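Local structure of aminotransferase, classes I and II (Silicibacter pomeroyi DSS-3, 3H14) at residues Ser7-Asp12 with Gln130-Gly136; Val95-Gly99 with Phe260-Pro264; Leu162-Ala168 with Gly194-Asp200. The protein probably transfers an amino group between L-aspartate and 2-oxoglutarate as a pyridoxal 5'-phosphate-dependent class I aminotransferase. One frame throughout, in Å; residues are numbered along the deposited sequence.

Interaction 1. Residues Ser7-Asp12 with Gln130-Gly136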
ATOM      1  N   SER A   7     -12.768 -18.211  15.810  1.00 23.06           N
ATOM      2  CA  SER A   7     -12.900 -16.760  15.925  0.50 23.57           C
ATOM      3  C   SER A   7     -11.995 -16.007  14.950  1.00 23.74           C
ATOM      4  O   SER A   7     -12.418 -15.068  14.260  1.00 22.16           O
ATOM      5  CB  SER A   7     -12.521 -16.332  17.344  0.50 24.19           C
ATOM      6  OG  SER A   7     -12.874 -14.987  17.581  0.50 24.82           O
ATOM      7  N   ARG A   8     -10.721 -16.395  14.897  1.00 23.74           N
ATOM      8  CA  ARG A   8      -9.776 -15.678  14.023  1.00 23.78           C
ATOM      9  C   ARG A   8     -10.148 -15.733  12.540  1.00 24.39           C
ATOM     10  O   ARG A   8      -9.684 -14.889  11.741  1.00 24.21           O
ATOM     11  CB  ARG A   8      -8.288 -16.112  14.289  1.00 23.14           C
ATOM     12  CG  ARG A   8      -8.043 -17.533  14.312  1.00 22.39           C
ATOM     13  CD  ARG A   8      -6.545 -17.853  14.272  1.00 22.16           C
ATOM     14  NE  ARG A   8      -5.887 -17.671  15.553  1.00 19.71           N
ATOM     15  CZ  ARG A   8      -4.595 -17.931  15.789  1.00 21.21           C
ATOM     16  NH1 ARG A   8      -3.819 -18.328  14.822  1.00 19.39           N
ATOM     17  NH2 ARG A   8      -4.098 -17.745  16.987  1.00 21.15           N
ATOM     18  N   SER A   9     -10.993 -16.700  12.170  1.00 25.77           N
ATOM     19  CA  SER A   9     -11.474 -16.875  10.784  1.00 26.54           C
ATOM     20  C   SER A   9     -12.582 -15.901  10.342  1.00 28.60           C
ATOM     21  O   SER A   9     -12.914 -15.842   9.155  1.00 29.62           O
ATOM     22  CB  SER A   9     -12.003 -18.314  10.554  1.00 26.42           C
ATOM     23  OG  SER A   9     -13.358 -18.472  10.957  1.00 26.52           O
ATOM     24  N   ALA A  10     -13.182 -15.186  11.285  1.00 29.39           N
ATOM     25  CA  ALA A  10     -14.298 -14.317  10.985  1.00 31.35           C
ATOM     26  C   ALA A  10     -13.753 -12.945  10.550  1.00 32.47           C
ATOM     27  O   ALA A  10     -14.054 -11.931  11.170  1.00 33.02           O
ATOM     28  CB  ALA A  10     -15.199 -14.201  12.194  1.00 30.58           C
ATOM     29  N   VAL A  11     -12.908 -12.942   9.510  1.00 33.25           N
ATOM     30  CA  VAL A  11     -12.445 -11.710   8.900  1.00 33.94           C
ATOM     31  C   VAL A  11     -13.556 -11.174   8.030  1.00 34.26           C
ATOM     32  O   VAL A  11     -14.412 -11.923   7.576  1.00 34.89           O
ATOM     33  CB  VAL A  11     -11.182 -11.868   8.029  1.00 34.32           C
ATOM     34  CG1 VAL A  11      -9.919 -12.072   8.900  1.00 34.30           C
ATOM     35  CG2 VAL A  11     -11.364 -12.978   7.020  1.00 34.55           C
ATOM     36  N   ASP A  12     -13.505  -9.861   7.812  1.00 34.77           N
ATOM     37  CA  ASP A  12     -14.539  -9.087   7.096  1.00 34.80           C
ATOM     38  C   ASP A  12     -14.344  -9.132   5.572  1.00 34.15           C
ATOM     39  O   ASP A  12     -13.226  -8.932   5.098  1.00 34.28           O
ATOM     40  CB  ASP A  12     -14.430  -7.612   7.475  1.00 34.88           C
ATOM     41  CG  ASP A  12     -14.662  -7.329   8.955  1.00 37.76           C
ATOM     42  OD1 ASP A  12     -15.383  -8.080   9.651  1.00 39.66           O
ATOM     43  OD2 ASP A  12     -14.130  -6.284   9.408  1.00 41.45           O
ATOM     44  N   GLN A 130      -7.169  -7.086   9.250  1.00 19.31           N
ATOM     45  CA  GLN A 130      -7.618  -8.435   9.012  1.00 18.75           C
ATOM     46  C   GLN A 130      -6.530  -9.485   9.259  1.00 17.72           C
ATOM     47  O   GLN A 130      -6.807 -10.532   9.840  1.00 16.48           O
ATOM     48  CB  GLN A 130      -8.177  -8.605   7.574  1.00 19.62           C
ATOM     49  CG  GLN A 130      -9.324  -7.640   7.183  1.00 22.16           C
ATOM     50  CD  GLN A 130     -10.553  -7.731   8.068  1.00 26.67           C
ATOM     51  OE1 GLN A 130     -10.865  -8.784   8.628  1.00 29.11           O
ATOM     52  NE2 GLN A 130     -11.271  -6.612   8.195  1.00 27.63           N
ATOM     53  N   ILE A 131      -5.339  -9.228   8.757  1.00 16.79           N
ATOM     54  CA  ILE A 131      -4.173 -10.120   8.976  1.00 17.38           C
ATOM     55  C   ILE A 131      -3.843 -10.192  10.461  1.00 16.96           C
ATOM     56  O   ILE A 131      -3.602 -11.264  10.981  1.00 18.05           O
ATOM     57  CB  ILE A 131      -2.932  -9.662   8.208  1.00 16.90           C
ATOM     58  CG1 ILE A 131      -3.144  -9.802   6.707  1.00 15.84           C
ATOM     59  CG2 ILE A 131      -1.641 -10.478   8.631  1.00 16.63           C
ATOM     60  CD1 ILE A 131      -2.012  -9.138   5.852  1.00 18.09           C
ATOM     61  N   LEU A 132      -3.852  -9.057  11.157  1.00 17.23           N
ATOM     62  CA  LEU A 132      -3.651  -9.082  12.615  1.00 17.17           C
ATOM     63  C   LEU A 132      -4.663  -9.943  13.356  1.00 18.59           C
ATOM     64  O   LEU A 132      -4.313 -10.822  14.153  1.00 15.66           O
ATOM     65  CB  LEU A 132      -3.611  -7.668  13.167  1.00 17.46           C
ATOM     66  CG  LEU A 132      -2.334  -6.882  12.858  1.00 16.21           C
ATOM     67  CD1 LEU A 132      -2.560  -5.354  12.977  1.00 15.46           C
ATOM     68  CD2 LEU A 132      -1.155  -7.297  13.772  1.00 15.82           C
ATOM     69  N   ARG A 133      -5.941  -9.770  13.030  1.00 19.16           N
ATOM     70  CA  ARG A 133      -6.998 -10.567  13.642  1.00 21.43           C
ATOM     71  C   ARG A 133      -6.887 -12.060  13.281  1.00 20.13           C
ATOM     72  O   ARG A 133      -7.104 -12.945  14.136  1.00 20.96           O
ATOM     73  CB  ARG A 133      -8.351 -10.031  13.137  1.00 21.53           C
ATOM     74  CG  ARG A 133      -9.535 -10.475  13.922  1.00 27.24           C
ATOM     75  CD  ARG A 133     -10.898 -10.046  13.268  1.00 28.58           C
ATOM     76  NE  ARG A 133     -12.036 -10.583  14.029  1.00 36.18           N
ATOM     77  CZ  ARG A 133     -12.412 -11.862  14.006  1.00 35.73           C
ATOM     78  NH1 ARG A 133     -11.767 -12.720  13.226  1.00 39.14           N
ATOM     79  NH2 ARG A 133     -13.440 -12.272  14.747  1.00 35.33           N
ATOM     80  N   ALA A 134      -6.595 -12.330  12.014  1.00 19.59           N
ATOM     81  CA  ALA A 134      -6.429 -13.707  11.496  1.00 20.20           C
ATOM     82  C   ALA A 134      -5.337 -14.501  12.218  1.00 19.53           C
ATOM     83  O   ALA A 134      -5.401 -15.731  12.288  1.00 19.16           O
ATOM     84  CB  ALA A 134      -6.127 -13.688  10.007  1.00 19.92           C
ATOM     85  N   LEU A 135      -4.370 -13.778  12.750  1.00 18.94           N
ATOM     86  CA  LEU A 135      -3.255 -14.349  13.520  1.00 19.00           C
ATOM     87  C   LEU A 135      -3.462 -14.367  15.051  1.00 19.15           C
ATOM     88  O   LEU A 135      -2.543 -14.715  15.826  1.00 17.65           O
ATOM     89  CB  LEU A 135      -1.997 -13.551  13.189  1.00 19.74           C
ATOM     90  CG  LEU A 135      -1.508 -13.784  11.758  1.00 19.63           C
ATOM     91  CD1 LEU A 135      -0.291 -12.854  11.455  1.00 19.32           C
ATOM     92  CD2 LEU A 135      -1.142 -15.220  11.493  1.00 19.28           C
ATOM     93  N   GLY A 136      -4.656 -13.981  15.499  1.00 19.10           N
ATOM     94  CA  GLY A 136      -4.958 -13.879  16.911  1.00 18.13           C
ATOM     95  C   GLY A 136      -4.386 -12.679  17.614  1.00 17.99           C
ATOM     96  O   GLY A 136      -4.237 -12.669  18.846  1.00 19.27           O
TER
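One carbonyl, Ser7 O, is shared by a beta turn and an arginine. It closes the type I turn Ser7-Ala10 by accepting Ala10 N at 3.1 Å, and it also takes a hydrogen bond from Arg133 NH1 at 2.6 Å and a weak one from Arg133 NH2 at 3.0 Å. The long, extended Arg133 side chain brings its guanidinium into the bend of the N-terminal segment, where Ala10 O lies over one face of the group. Further along, Gln130 reads the next part of the chain with both ends of its amide: Asp12 N donates to Gln130 OE1 at 3.0 Å, and Gln130 NE2 donates to Asp12 OD2 at 3.1 Å. The segment thus runs along the exposed side of the C-terminal turns of helix 126-134, which finishes in a Schellman motif with Gly136 as its C-prime residue. Arg8 crosses that end, with CD 3.1 Å from Ala134 O and one guanidinium face beneath Leu135 O and Gly136 N. A side chain on Gly136 would collide with Arg8 NH2, and its positive phi favours glycine as well. On the helix's inner side, Leu132 packs on Phe108, Val118 and Ile120.

Interaction 2. Residues Val95-Gly99 with Phe260-Pro264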
ATOM      1  N   VAL A  95      15.782  -9.681   3.835  1.00 21.63           N
ATOM      2  CA  VAL A  95      15.098 -10.941   3.752  1.00 20.83           C
ATOM      3  C   VAL A  95      14.093 -10.885   2.572  1.00 21.39           C
ATOM      4  O   VAL A  95      13.212 -10.018   2.538  1.00 20.50           O
ATOM      5  CB  VAL A  95      14.343 -11.233   5.059  1.00 20.92           C
ATOM      6  CG1 VAL A  95      13.557 -12.535   4.987  1.00 21.43           C
ATOM      7  CG2 VAL A  95      15.305 -11.269   6.234  1.00 23.27           C
ATOM      8  N   ILE A  96      14.222 -11.823   1.640  1.00 20.67           N
ATOM      9  CA  ILE A  96      13.345 -11.906   0.496  1.00 21.52           C
ATOM     10  C   ILE A  96      12.081 -12.635   0.927  1.00 21.47           C
ATOM     11  O   ILE A  96      12.155 -13.688   1.548  1.00 22.11           O
ATOM     12  CB  ILE A  96      14.003 -12.675  -0.639  1.00 21.81           C
ATOM     13  CG1 ILE A  96      15.347 -12.035  -1.005  1.00 21.36           C
ATOM     14  CG2 ILE A  96      13.054 -12.742  -1.838  1.00 21.41           C
ATOM     15  CD1 ILE A  96      15.326 -10.479  -1.174  1.00 21.25           C
ATOM     16  N   THR A  97      10.921 -12.073   0.607  1.00 20.29           N
ATOM     17  CA  THR A  97       9.642 -12.602   1.073  1.00 20.62           C
ATOM     18  C   THR A  97       8.754 -12.913  -0.124  1.00 20.63           C
ATOM     19  O   THR A  97       8.990 -12.420  -1.209  1.00 19.30           O
ATOM     20  CB  THR A  97       8.872 -11.557   1.907  1.00 20.91           C
ATOM     21  OG1 THR A  97       8.606 -10.437   1.063  1.00 21.66           O
ATOM     22  CG2 THR A  97       9.691 -11.102   3.104  1.00 22.65           C
ATOM     23  N   PRO A  98       7.713 -13.712   0.083  1.00 22.32           N
ATOM     24  CA  PRO A  98       6.744 -13.891  -1.001  1.00 24.18           C
ATOM     25  C   PRO A  98       5.826 -12.653  -1.248  1.00 25.06           C
ATOM     26  O   PRO A  98       4.684 -12.797  -1.668  1.00 27.72           O
ATOM     27  CB  PRO A  98       5.936 -15.105  -0.554  1.00 24.56           C
ATOM     28  CG  PRO A  98       6.133 -15.200   0.933  1.00 23.90           C
ATOM     29  CD  PRO A  98       7.400 -14.496   1.285  1.00 22.67           C
ATOM     30  N   GLY A  99       6.324 -11.446  -1.057  1.00 25.20           N
ATOM     31  CA  GLY A  99       5.469 -10.273  -1.224  1.00 25.41           C
ATOM     32  C   GLY A  99       5.224  -9.610   0.099  1.00 25.44           C
ATOM     33  O   GLY A  99       5.838  -9.951   1.109  1.00 25.92           O
ATOM     34  N   PHE A 260       8.319 -22.552   5.924  1.00 44.80           N
ATOM     35  CA  PHE A 260       8.499 -22.551   4.457  1.00 44.12           C
ATOM     36  C   PHE A 260       7.855 -21.356   3.728  1.00 43.81           C
ATOM     37  O   PHE A 260       7.121 -21.537   2.754  1.00 44.59           O
ATOM     38  CB  PHE A 260       8.037 -23.903   3.864  1.00 44.81           C
ATOM     39  N   ILE A 261       8.158 -20.134   4.186  1.00 42.65           N
ATOM     40  CA  ILE A 261       7.625 -18.901   3.586  1.00 41.78           C
ATOM     41  C   ILE A 261       8.705 -18.175   2.787  1.00 40.33           C
ATOM     42  O   ILE A 261       9.584 -17.501   3.350  1.00 40.78           O
ATOM     43  CB  ILE A 261       7.112 -17.899   4.651  1.00 42.05           C
ATOM     44  CG1 ILE A 261       6.025 -18.526   5.537  1.00 42.12           C
ATOM     45  CG2 ILE A 261       6.569 -16.644   3.986  1.00 42.19           C
ATOM     46  CD1 ILE A 261       5.651 -17.653   6.713  1.00 42.20           C
ATOM     47  N   CYS A 262       8.644 -18.292   1.475  1.00 37.57           N
ATOM     48  CA  CYS A 262       9.663 -17.690   0.645  1.00 36.15           C
ATOM     49  C   CYS A 262       9.126 -17.478  -0.760  1.00 32.60           C
ATOM     50  O   CYS A 262       8.097 -18.045  -1.144  1.00 30.53           O
ATOM     51  CB  CYS A 262      10.888 -18.581   0.616  1.00 36.50           C
ATOM     52  SG  CYS A 262      10.537 -20.084  -0.213  1.00 43.99           S
ATOM     53  N   ALA A 263       9.820 -16.627  -1.495  1.00 29.98           N
ATOM     54  CA  ALA A 263       9.384 -16.230  -2.817  1.00 28.83           C
ATOM     55  C   ALA A 263       9.732 -17.335  -3.830  1.00 28.06           C
ATOM     56  O   ALA A 263      10.767 -17.994  -3.697  1.00 26.24           O
ATOM     57  CB  ALA A 263      10.007 -14.927  -3.192  1.00 27.79           C
ATOM     58  N   PRO A 264       8.861 -17.542  -4.832  1.00 27.76           N
ATOM     59  CA  PRO A 264       9.182 -18.460  -5.904  1.00 27.69           C
ATOM     60  C   PRO A 264      10.485 -18.065  -6.590  1.00 27.20           C
ATOM     61  O   PRO A 264      10.731 -16.888  -6.806  1.00 26.86           O
ATOM     62  CB  PRO A 264       8.009 -18.315  -6.882  1.00 28.05           C
ATOM     63  CG  PRO A 264       7.052 -17.355  -6.284  1.00 28.65           C
ATOM     64  CD  PRO A 264       7.546 -16.891  -4.989  1.00 28.18           C
TER
HETATM   65  O   HOH W   1      12.554 -15.991  -0.139  1.00 34.42           O
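Strand 94-97, at one edge of the seven-stranded sheet, is held to strand 240-243 by backbone hydrogen bonding between Val95 and Met242, and the contact itself begins at Ile96. Ile96 CG2 lies 4.0 Å from Ala263 CB, and a water bridges the backbones, donating to Ile96 O at 2.9 Å and accepting from Ala263 N at 3.1 Å. Thr97 turns its side chain away, so its contribution is the carbonyl, with Thr97 O 3.4 Å from Ala263 CB. Pro98 then provides most of the buried surface on this side. Its CG touches Ile261 CG2 at 3.4 Å and its CB lies 3.7 Å from Cys262 O; the end-to-end directions of 96-98 and 261-263 differ by 98°. Gly99 follows as N-cap of helix 100-111; its backbone angles would jam a CB against the preceding carbonyl. A strand end, a glycine N-cap and the start of the following helix form the layout by which related fold type I aminotransferases hold the cofactor phosphate, a role probably shared here.

Interaction 3. Residues Leu162-Ala168 with Gly194-Asp200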
ATOM      1  N   LEU A 162       0.348  -0.526  23.634  1.00 21.71           N
ATOM      2  CA  LEU A 162       0.530  -1.187  22.351  1.00 20.67           C
ATOM      3  C   LEU A 162       1.821  -1.962  22.361  1.00 19.69           C
ATOM      4  O   LEU A 162       2.863  -1.448  22.763  1.00 20.67           O
ATOM      5  CB  LEU A 162       0.601  -0.172  21.202  1.00 20.08           C
ATOM      6  CG  LEU A 162      -0.618   0.696  20.886  1.00 18.58           C
ATOM      7  CD1 LEU A 162      -0.253   1.608  19.758  1.00 19.06           C
ATOM      8  CD2 LEU A 162      -1.814  -0.179  20.550  1.00 17.80           C
ATOM      9  N   ALA A 163       1.760  -3.150  21.793  1.00 20.05           N
ATOM     10  CA  ALA A 163       2.940  -4.012  21.586  1.00 19.42           C
ATOM     11  C   ALA A 163       3.686  -3.622  20.317  1.00 19.78           C
ATOM     12  O   ALA A 163       4.902  -3.827  20.195  1.00 20.40           O
ATOM     13  CB  ALA A 163       2.469  -5.489  21.531  1.00 19.46           C
ATOM     14  N   GLY A 164       2.942  -3.061  19.340  1.00 19.95           N
ATOM     15  CA  GLY A 164       3.510  -2.596  18.111  1.00 19.23           C
ATOM     16  C   GLY A 164       2.746  -1.447  17.490  1.00 19.07           C
ATOM     17  O   GLY A 164       1.562  -1.186  17.840  1.00 17.71           O
ATOM     18  N   LEU A 165       3.438  -0.778  16.581  1.00 19.76           N
ATOM     19  CA  LEU A 165       2.885   0.293  15.760  1.00 21.24           C
ATOM     20  C   LEU A 165       3.311   0.142  14.303  1.00 22.48           C
ATOM     21  O   LEU A 165       4.498  -0.029  14.005  1.00 21.77           O
ATOM     22  CB  LEU A 165       3.344   1.647  16.254  1.00 21.07           C
ATOM     23  CG  LEU A 165       2.800   2.870  15.486  1.00 20.29           C
ATOM     24  CD1 LEU A 165       1.308   3.081  15.782  1.00 22.21           C
ATOM     25  CD2 LEU A 165       3.633   4.137  15.851  1.00 22.73           C
HETATM   26  N   MSE A 166       2.351   0.266  13.396  1.00 22.80           N
HETATM   27  CA  MSE A 166       2.649   0.207  11.968  0.50 25.39           C
HETATM   28  C   MSE A 166       2.277   1.489  11.264  1.00 22.45           C
HETATM   29  O   MSE A 166       1.208   2.033  11.504  1.00 20.76           O
HETATM   30  CB  MSE A 166       1.885  -0.927  11.325  0.50 25.43           C
HETATM   31  CG  MSE A 166       2.225  -1.078   9.854  0.50 30.05           C
HETATM   32 SE   MSE A 166       2.434  -2.907   9.295  0.50 41.11          SE
HETATM   33  CE  MSE A 166       3.756  -2.127   8.107  0.50 34.42           C
ATOM     34  N   VAL A 167       3.189   1.994  10.441  1.00 20.83           N
ATOM     35  CA  VAL A 167       2.978   3.229   9.682  1.00 20.94           C
ATOM     36  C   VAL A 167       3.245   2.960   8.206  1.00 21.12           C
ATOM     37  O   VAL A 167       4.052   2.083   7.864  1.00 21.25           O
ATOM     38  CB  VAL A 167       3.902   4.403  10.149  1.00 20.87           C
ATOM     39  CG1 VAL A 167       3.647   4.707  11.612  1.00 22.77           C
ATOM     40  CG2 VAL A 167       5.373   4.068   9.897  1.00 21.88           C
ATOM     41  N   ALA A 168       2.569   3.707   7.331  1.00 20.53           N
ATOM     42  CA  ALA A 168       2.791   3.571   5.876  1.00 20.04           C
ATOM     43  C   ALA A 168       3.024   4.930   5.267  1.00 19.72           C
ATOM     44  O   ALA A 168       2.265   5.871   5.532  1.00 19.46           O
ATOM     45  CB  ALA A 168       1.595   2.862   5.196  1.00 21.00           C
ATOM     46  N   GLY A 194       7.567   1.050  24.312  1.00 24.50           N
ATOM     47  CA  GLY A 194       7.739  -0.384  24.141  1.00 24.18           C
ATOM     48  C   GLY A 194       6.968  -0.981  22.977  1.00 24.01           C
ATOM     49  O   GLY A 194       6.805  -2.184  22.915  1.00 23.76           O
ATOM     50  N   ALA A 195       6.492  -0.128  22.061  1.00 23.53           N
ATOM     51  CA  ALA A 195       5.780  -0.576  20.837  1.00 22.39           C
ATOM     52  C   ALA A 195       6.796  -0.842  19.689  1.00 21.79           C
ATOM     53  O   ALA A 195       7.490   0.063  19.247  1.00 22.52           O
ATOM     54  CB  ALA A 195       4.766   0.464  20.412  1.00 21.62           C
ATOM     55  N   SER A 196       6.875  -2.082  19.220  1.00 21.73           N
ATOM     56  CA  SER A 196       7.776  -2.421  18.121  1.00 21.26           C
ATOM     57  C   SER A 196       7.278  -1.755  16.844  1.00 19.95           C
ATOM     58  O   SER A 196       6.113  -1.872  16.522  1.00 21.48           O
ATOM     59  CB  SER A 196       7.828  -3.934  17.911  1.00 21.15           C
ATOM     60  OG  SER A 196       8.232  -4.576  19.098  1.00 21.34           O
ATOM     61  N   PHE A 197       8.189  -1.100  16.136  1.00 19.99           N
ATOM     62  CA  PHE A 197       7.912  -0.250  15.000  1.00 19.55           C
ATOM     63  C   PHE A 197       8.071  -0.966  13.678  1.00 19.67           C
ATOM     64  O   PHE A 197       9.157  -1.480  13.324  1.00 19.29           O
ATOM     65  CB  PHE A 197       8.817   0.972  15.038  1.00 20.14           C
ATOM     66  CG  PHE A 197       8.410   2.086  14.092  1.00 21.36           C
ATOM     67  CD1 PHE A 197       7.381   2.979  14.447  1.00 23.84           C
ATOM     68  CD2 PHE A 197       9.042   2.253  12.869  1.00 21.18           C
ATOM     69  CE1 PHE A 197       6.992   4.013  13.596  1.00 22.93           C
ATOM     70  CE2 PHE A 197       8.657   3.279  11.996  1.00 21.84           C
ATOM     71  CZ  PHE A 197       7.623   4.178  12.367  1.00 21.08           C
ATOM     72  N   ILE A 198       6.992  -0.935  12.895  1.00 19.86           N
ATOM     73  CA  ILE A 198       6.995  -1.523  11.552  1.00 18.52           C
ATOM     74  C   ILE A 198       6.663  -0.453  10.530  1.00 19.45           C
ATOM     75  O   ILE A 198       5.614   0.176  10.635  1.00 19.23           O
ATOM     76  CB  ILE A 198       5.976  -2.627  11.434  1.00 19.28           C
ATOM     77  CG1 ILE A 198       6.214  -3.705  12.487  1.00 18.72           C
ATOM     78  CG2 ILE A 198       5.983  -3.213  10.001  1.00 17.94           C
ATOM     79  CD1 ILE A 198       5.195  -4.685  12.519  1.00 17.82           C
ATOM     80  N   SER A 199       7.572  -0.260   9.562  1.00 18.76           N
ATOM     81  CA  SER A 199       7.457   0.747   8.515  1.00 18.58           C
ATOM     82  C   SER A 199       7.119   0.069   7.189  1.00 19.10           C
ATOM     83  O   SER A 199       7.896  -0.735   6.664  1.00 18.24           O
ATOM     84  CB  SER A 199       8.756   1.530   8.391  1.00 18.03           C
ATOM     85  OG  SER A 199       8.693   2.588   7.452  1.00 19.14           O
ATOM     86  N   ASP A 200       5.930   0.398   6.673  1.00 19.50           N
ATOM     87  CA  ASP A 200       5.438  -0.116   5.393  1.00 19.60           C
ATOM     88  C   ASP A 200       5.896   0.890   4.330  1.00 19.63           C
ATOM     89  O   ASP A 200       5.460   2.045   4.295  1.00 20.73           O
ATOM     90  CB  ASP A 200       3.907  -0.295   5.448  1.00 19.98           C
ATOM     91  CG  ASP A 200       3.296  -0.748   4.111  1.00 20.77           C
ATOM     92  OD1 ASP A 200       3.971  -0.617   3.069  1.00 23.10           O
ATOM     93  OD2 ASP A 200       2.128  -1.199   4.103  1.00 22.52           O
TER
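Strands 164-168 and 196-200 are the two parallel strands of a beta-alpha-beta unit whose connection carries helix 180-192. Five backbone hydrogen bonds join them, from Ser196 N to Ala163 O at 2.8 Å through to Asp200 N to Val167 O, also 2.8 Å. On the face covered by helix 180-192, Phe197 takes the t rotamer, which brings its ring across to the other strand: Leu165 CD2 approaches the ring edge, 4.0 Å from Phe197 CE1, and Val167, in m, sets CG2 3.3 Å from Phe197 CZ. Met183, Ile187 and Ala190 of the helix pack against that ring. The other face carries Met166 (selenomethionine), Ile198 and Asp200, beneath Phe104 and Phe108 of helix 100-111. Met166 has chi2 and chi3 between wells and two conformers, so its methyl position deserves little weight. Gly164 has little space: an ideal CB there would lie 3.2 Å from Ser196 O. Asp200, in t, bonds Tyr128 OH through OD2, while its CB lies 3.9 Å from Ala168 CB.

Overall arrangement
The three contacts do not touch one another; their centres lie about 22 Å (interactions 1 and 2), 18 Å (1 and 3) and 21 Å (2 and 3) apart. Helix 100-111 ties them together: Gly99 of interaction 2 caps its start, Leu105 is touched by both Ile261 and Leu135, and Phe108 receives Ile198 from interaction 3 and Leu132 from interaction 1. Helix 126-134 also serves twice, with Tyr128 hydrogen-bonding Asp200 and its last turns forming interaction 1. Interactions 2 and 3 share the seven-stranded sheet. A glycerol, probably from the crystallisation liquor, is hydrogen-bonded to Met166 O and Ala168 N. Asp200 is probably the aspartate that pairs with the cofactor's pyridine nitrogen, as in related fold type I aminotransferases.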